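Local coordinates for nuclear fusion protein BIK1 (Saccharomyces cerevisiae, PDB 6FC6), which is required for nuclear fusion, chromosome disjunction and nuclear segregation in mitosis, and binds microtubules and, through its CAP-Gly domain, a Bim1 peptide, at residues A[4-9]-A[74-79]; A[11-14]-A[20-23]; A[28-31]-A[36-39]. All blocks are in the same frame, centred on the assembly; numbering follows the deposited sequence.

Contact 1: A[4-9]-A[74-79]; sequences DRYQRK and KVASLI
Tyr6 and Lys9 reach helix 72-81 with the same first torsion, their CG atoms anti to their own carbonyl carbons (chi1 -52° in Tyr6). In Tyr6 this carries the phenol across to Ala76 and Ile79 although its CB does not face them. One side of the ring does the touching. Ile79 CG2 lies in the ring plane at its edge, 3.9 Å from Tyr6 CD1, and farther along the same side Ala76 CB is 3.7 Å from Tyr6 CE1. The hydroxyl end rests on that methyl too, Tyr6 OH to Ala76 CB 3.5 Å. A residue as small as alanine suits this place, since it lets the phenol lie close to the helix backbone. Arg5 CG sits over the centre of one face, so that face of the ring is covered from its own helix while its edge meets helix 72-81.

Lys9 approaches from the loop that follows. Its chain runs past Ile79 in the opposite direction, with Lys9 CB 3.7 Å from Ile79 CG2, and bends at chi2 and chi4, which brings the ammonium to the carbonyl of the same residue. There Lys9 NZ donates to Ile79 O at 3.0 Å, in the carbonyl plane and on a lone pair. A second bond, to Ala82 O, lets one lysine gather two carbonyls near the end of helix 72-81, while its methylenes cover the branched isoleucine.

A salt bridge from Arg5 to Glu80 also joins the two helices. Tyr6 and Ile79 also pack against the sheet, on Val27 and Leu24 of strand 20-28 respectively, and both touch Leu72 at the start of helix 72-81.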
# COMPACT_ATOMS: atom_id res chain seq x y z
N ASP A 4 -1.99 14.30 0.09
CA ASP A 4 -3.39 14.40 0.47
C ASP A 4 -4.35 13.75 -0.52
O ASP A 4 -5.33 13.09 -0.10
CB ASP A 4 -3.82 15.87 0.59
CG ASP A 4 -3.05 16.65 1.68
OD1 ASP A 4 -2.14 16.11 2.38
OD2 ASP A 4 -3.40 17.84 1.81
N ARG A 5 -4.11 13.92 -1.82
CA ARG A 5 -5.08 13.36 -2.83
C ARG A 5 -5.11 11.79 -2.76
O ARG A 5 -6.15 11.18 -2.91
CB ARG A 5 -4.76 13.83 -4.23
CG ARG A 5 -3.42 13.40 -4.79
CD ARG A 5 -3.26 13.63 -6.28
NE ARG A 5 -3.35 15.03 -6.61
CZ ARG A 5 -4.41 15.62 -7.14
NH1 ARG A 5 -5.50 14.92 -7.47
NH2 ARG A 5 -4.37 16.91 -7.36
N TYR A 6 -3.96 11.21 -2.46
CA TYR A 6 -3.87 9.76 -2.28
C TYR A 6 -4.42 9.29 -0.93
O TYR A 6 -5.09 8.22 -0.83
CB TYR A 6 -2.42 9.33 -2.43
CG TYR A 6 -1.80 9.82 -3.66
CD1 TYR A 6 -2.29 9.40 -4.89
CD2 TYR A 6 -0.84 10.80 -3.64
CE1 TYR A 6 -1.79 9.87 -6.09
CE2 TYR A 6 -0.32 11.30 -4.84
CZ TYR A 6 -0.80 10.84 -6.05
OH TYR A 6 -0.30 11.35 -7.23
N GLN A 7 -4.18 10.07 0.10
CA GLN A 7 -4.75 9.78 1.44
C GLN A 7 -6.25 9.78 1.50
O GLN A 7 -6.86 8.96 2.20
CB GLN A 7 -4.14 10.69 2.50
CG GLN A 7 -2.79 10.14 2.86
CD GLN A 7 -1.96 11.09 3.65
OE1 GLN A 7 -2.38 12.21 3.89
NE2 GLN A 7 -0.75 10.67 4.05
N ARG A 8 -6.86 10.61 0.67
CA ARG A 8 -8.32 10.62 0.57
C ARG A 8 -8.89 9.37 -0.01
O ARG A 8 -10.08 9.19 0.04
CB ARG A 8 -8.81 11.83 -0.28
CG ARG A 8 -8.63 13.16 0.43
CD ARG A 8 -9.39 14.29 -0.30
NE ARG A 8 -8.66 14.77 -1.50
CZ ARG A 8 -7.72 15.74 -1.49
NH1 ARG A 8 -7.16 16.11 -2.61
NH2 ARG A 8 -7.34 16.34 -0.37
N LYS A 9 -8.07 8.53 -0.64
CA LYS A 9 -8.56 7.33 -1.26
C LYS A 9 -8.30 6.07 -0.45
O LYS A 9 -8.55 4.96 -0.96
CB LYS A 9 -7.90 7.18 -2.64
CG LYS A 9 -8.21 8.31 -3.62
CD LYS A 9 -9.63 8.22 -4.10
CE LYS A 9 -9.89 9.26 -5.17
NZ LYS A 9 -9.29 8.91 -6.48
N LYS A 74 4.67 4.20 -8.51
CA LYS A 74 4.21 3.09 -9.33
C LYS A 74 2.72 2.93 -9.37
O LYS A 74 2.18 2.36 -10.29
CB LYS A 74 4.83 1.77 -8.85
CG LYS A 74 6.34 1.75 -9.01
CD LYS A 74 6.87 0.47 -8.44
CE LYS A 74 8.39 0.47 -8.38
NZ LYS A 74 8.91 -0.73 -7.63
N VAL A 75 2.01 3.40 -8.36
CA VAL A 75 0.56 3.22 -8.31
C VAL A 75 -0.23 4.52 -8.22
O VAL A 75 -1.43 4.48 -8.09
CB VAL A 75 0.15 2.25 -7.17
CG1 VAL A 75 0.66 0.86 -7.50
CG2 VAL A 75 0.69 2.72 -5.83
N ALA A 76 0.44 5.66 -8.29
CA ALA A 76 -0.27 6.94 -8.10
C ALA A 76 -1.42 7.14 -9.07
O ALA A 76 -2.49 7.52 -8.64
CB ALA A 76 0.70 8.12 -8.22
N SER A 77 -1.22 6.86 -10.37
CA SER A 77 -2.33 7.05 -11.31
C SER A 77 -3.47 6.07 -11.06
O SER A 77 -4.66 6.45 -11.16
CB SER A 77 -1.87 6.98 -12.79
OG SER A 77 -1.19 5.78 -13.01
N LEU A 78 -3.15 4.84 -10.63
CA LEU A 78 -4.21 3.88 -10.29
C LEU A 78 -5.02 4.38 -9.14
O LEU A 78 -6.24 4.26 -9.15
CB LEU A 78 -3.63 2.52 -9.98
CG LEU A 78 -2.81 1.92 -11.13
CD1 LEU A 78 -2.00 0.71 -10.71
CD2 LEU A 78 -3.73 1.57 -12.28
N ILE A 79 -4.38 5.01 -8.15
CA ILE A 79 -5.11 5.48 -6.99
C ILE A 79 -5.99 6.69 -7.35
O ILE A 79 -7.13 6.82 -6.89
CB ILE A 79 -4.13 5.87 -5.84
CG1 ILE A 79 -3.35 4.67 -5.38
CG2 ILE A 79 -4.91 6.49 -4.69
CD1 ILE A 79 -2.26 5.00 -4.36

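Contact 2: A[11-14]-A[20-23]; sequences GCFI and GRGQ
Phe13 is held between Arg21 and Gln23 on one face of the antiparallel beta hairpin formed by strands 13-16 and 20-28 of the CAP-Gly domain, an SH3-like fold. Two side chains of the second strand thus clasp one aromatic ring of the first. Arg21 starts with CG anti to its backbone N (chi1 -171°) and stays extended to NE, which lays the guanidinium flat on one ring face. The planes differ by only 8°, and Arg21 CZ stands 4.2 Å from the Phe13 ring centroid, a cation-pi stack. Arginine suits this place because its long chain reaches over the ring and its flat cation can lie against it.

Gln23 takes the opposite face. Its CG lies 4.0 Å from the Phe13 ring centroid, a CH-pi contact, and the extended chain beyond it keeps the amide nearly parallel to the ring. Leu43 also touches this phenylalanine. Were the ring cut back to an alanine here, the Arg21 guanidinium would probably lose its cation-pi partner and the Gln23 methylenes the surface they lie on.

The backbone pairing fixes the register. Ile14 and Gly22 form a hydrogen-bonded pair, with Ile14 N to Gly22 O and Gly22 N to Ile14 O both 2.9 Å and nearly straight, whereas Phe13 and Gln23 are a non-hydrogen-bonded pair. Ile14 turns to the other face of the sheet, where its side chain meets Ala82, and Gly22 opposite it adds no side chain there. Gly11 has a positive phi, at which a CB would press on the preceding carbonyl. Its own carbonyl receives the glutamine amide: Gln23 NE2 to Gly11 O is 3.0 Å, at 171°, with the acceptor in the amide plane but the donor tilted from the carbonyl plane.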
# COMPACT_ATOMS: atom_id res chain seq x y z
N GLY A 11 -8.86 3.03 1.68
CA GLY A 11 -10.08 2.18 1.73
C GLY A 11 -10.59 1.79 0.34
O GLY A 11 -11.29 0.82 0.21
N CYS A 12 -10.16 2.48 -0.70
CA CYS A 12 -10.43 2.06 -2.06
C CYS A 12 -9.63 0.87 -2.54
O CYS A 12 -8.64 0.52 -1.97
CB CYS A 12 -10.23 3.20 -3.08
SG CYS A 12 -8.48 3.46 -3.61
N PHE A 13 -10.09 0.31 -3.66
CA PHE A 13 -9.45 -0.80 -4.31
C PHE A 13 -8.81 -0.38 -5.60
O PHE A 13 -9.37 0.39 -6.33
CB PHE A 13 -10.46 -1.92 -4.55
CG PHE A 13 -10.94 -2.55 -3.26
CD1 PHE A 13 -11.94 -1.99 -2.53
CD2 PHE A 13 -10.32 -3.71 -2.77
CE1 PHE A 13 -12.35 -2.56 -1.35
CE2 PHE A 13 -10.75 -4.30 -1.61
CZ PHE A 13 -11.72 -3.69 -0.86
N ILE A 14 -7.63 -0.90 -5.87
CA ILE A 14 -6.91 -0.65 -7.10
C ILE A 14 -6.49 -1.98 -7.71
O ILE A 14 -6.35 -2.97 -7.01
CB ILE A 14 -5.68 0.24 -6.93
CG1 ILE A 14 -4.70 -0.29 -5.86
CG2 ILE A 14 -6.07 1.66 -6.62
CD1 ILE A 14 -3.41 0.49 -5.83
N GLY A 20 -2.69 -8.05 -8.67
CA GLY A 20 -4.09 -8.31 -8.46
C GLY A 20 -4.77 -7.10 -7.81
O GLY A 20 -4.21 -6.02 -7.73
N ARG A 21 -6.00 -7.30 -7.39
CA ARG A 21 -6.78 -6.30 -6.69
C ARG A 21 -6.19 -6.10 -5.28
O ARG A 21 -5.92 -7.06 -4.59
CB ARG A 21 -8.19 -6.77 -6.62
CG ARG A 21 -9.21 -5.77 -6.11
CD ARG A 21 -10.59 -6.41 -6.25
NE ARG A 21 -11.69 -5.45 -6.23
CZ ARG A 21 -12.66 -5.40 -5.32
NH1 ARG A 21 -12.71 -6.25 -4.29
NH2 ARG A 21 -13.61 -4.46 -5.43
N GLY A 22 -5.97 -4.85 -4.89
CA GLY A 22 -5.54 -4.56 -3.53
C GLY A 22 -6.29 -3.38 -2.91
O GLY A 22 -6.66 -2.46 -3.63
N GLN A 23 -6.52 -3.43 -1.61
CA GLN A 23 -7.14 -2.32 -0.92
C GLN A 23 -6.03 -1.37 -0.40
O GLN A 23 -5.12 -1.78 0.30
CB GLN A 23 -8.00 -2.80 0.23
CG GLN A 23 -8.88 -1.69 0.78
CD GLN A 23 -9.72 -2.11 1.95
OE1 GLN A 23 -9.39 -3.03 2.63
NE2 GLN A 23 -10.84 -1.44 2.16

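Contact 3: A[28-31]-A[36-39]; sequences GPVD and MFAG
Gly28 and Phe37 face each other as an antiparallel hydrogen-bonded pair, each using its N and O on the other. The bond from Gly28 N to Phe37 O, 3.0 Å, lies in the carbonyl plane. Its mate, Phe37 N to Gly28 O at 2.8 Å, is more bent (144°), the donor standing above the carbonyl plane. Gly28 has a phi of 160°, and a CB there would run into Pro29 CD, so glycine fits where a larger residue would be jammed.

Met36, bent at chi2, lays its sulfur beside the proline, with Met36 SD 3.9 Å from Pro29 CD. Val30, for its part, crosses Phe37 at about a right angle, and Val30 CG2 is 3.9 Å from Phe37 CD1. Both Val30 and Phe37 touch an aromatic residue of the bound Bim1 peptide, whose ring meets that of Phe37 edge-to-face, so this pair forms part of the peptide-binding surface.

Farther out, Tyr26 OH holds the Pro29 carbonyl, and Tyr58 touches Val30. Strand 37-41 lies between strands 20-28 and 67-71 in the sheet; Phe69 of the latter packs on Val30 and Phe37, while Met36 reaches Leu72 of helix 72-81.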
# COMPACT_ATOMS: atom_id res chain seq x y z
N GLY A 28 2.38 6.99 2.68
CA GLY A 28 3.36 7.77 3.39
C GLY A 28 4.73 7.20 3.35
O GLY A 28 4.99 6.26 2.66
N PRO A 29 5.66 7.80 4.13
CA PRO A 29 6.98 7.27 4.23
C PRO A 29 7.01 5.97 5.10
O PRO A 29 6.07 5.73 5.87
CB PRO A 29 7.72 8.37 4.98
CG PRO A 29 6.66 9.07 5.78
CD PRO A 29 5.37 8.85 5.13
N VAL A 30 8.07 5.23 4.96
CA VAL A 30 8.34 4.04 5.75
C VAL A 30 9.70 4.20 6.33
O VAL A 30 10.66 4.43 5.58
CB VAL A 30 8.22 2.75 4.91
CG1 VAL A 30 8.57 1.54 5.77
CG2 VAL A 30 6.77 2.63 4.39
N ASP A 31 9.81 4.03 7.65
CA ASP A 31 11.11 4.17 8.35
C ASP A 31 12.18 3.35 7.70
O ASP A 31 12.01 2.18 7.37
CB ASP A 31 10.97 3.93 9.87
CG ASP A 31 9.96 4.96 10.56
OD1 ASP A 31 9.53 5.98 9.94
OD2 ASP A 31 9.57 4.76 11.75
N MET A 36 7.95 7.83 -0.87
CA MET A 36 6.64 7.62 -0.36
C MET A 36 6.16 6.26 -0.83
O MET A 36 6.59 5.78 -1.84
CB MET A 36 5.66 8.73 -0.83
CG MET A 36 6.02 10.14 -0.32
SD MET A 36 5.97 10.19 1.47
CE MET A 36 6.36 11.85 2.04
N PHE A 37 5.28 5.65 -0.05
CA PHE A 37 4.82 4.29 -0.30
C PHE A 37 3.31 4.20 -0.18
O PHE A 37 2.69 4.89 0.60
CB PHE A 37 5.46 3.28 0.64
CG PHE A 37 6.91 3.06 0.38
CD1 PHE A 37 7.84 3.93 0.92
CD2 PHE A 37 7.35 2.07 -0.46
CE1 PHE A 37 9.21 3.74 0.61
CE2 PHE A 37 8.68 1.88 -0.75
CZ PHE A 37 9.60 2.76 -0.25
N ALA A 38 2.73 3.28 -0.95
CA ALA A 38 1.36 2.88 -0.71
C ALA A 38 1.43 1.56 0.02
O ALA A 38 2.13 0.66 -0.43
CB ALA A 38 0.66 2.70 -2.02
N GLY A 39 0.73 1.43 1.12
CA GLY A 39 0.56 0.17 1.79
C GLY A 39 -0.79 -0.37 1.35
O GLY A 39 -1.83 0.30 1.50

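How the contacts relate
From the N terminus, helix 4-7 leads by way of Lys9 into segment 11-14, where contact 2 closes the first short loop as the chain turns back in strand 20-28. That strand runs across the fold to its far end, where contact 3 closes a second loop and begins the pairing with strand 37-41. The two stand in series, about 16 Å apart between centres and on opposite sides of the chain's centre. Contact 1 closes last, when helix 72-81 returns to helix 4-7, and both others nest inside its loop. Helix 72-81 ties all three together: Leu78, Ile79 and Val75 pack on Ile14, and Val75 also touches Ala38.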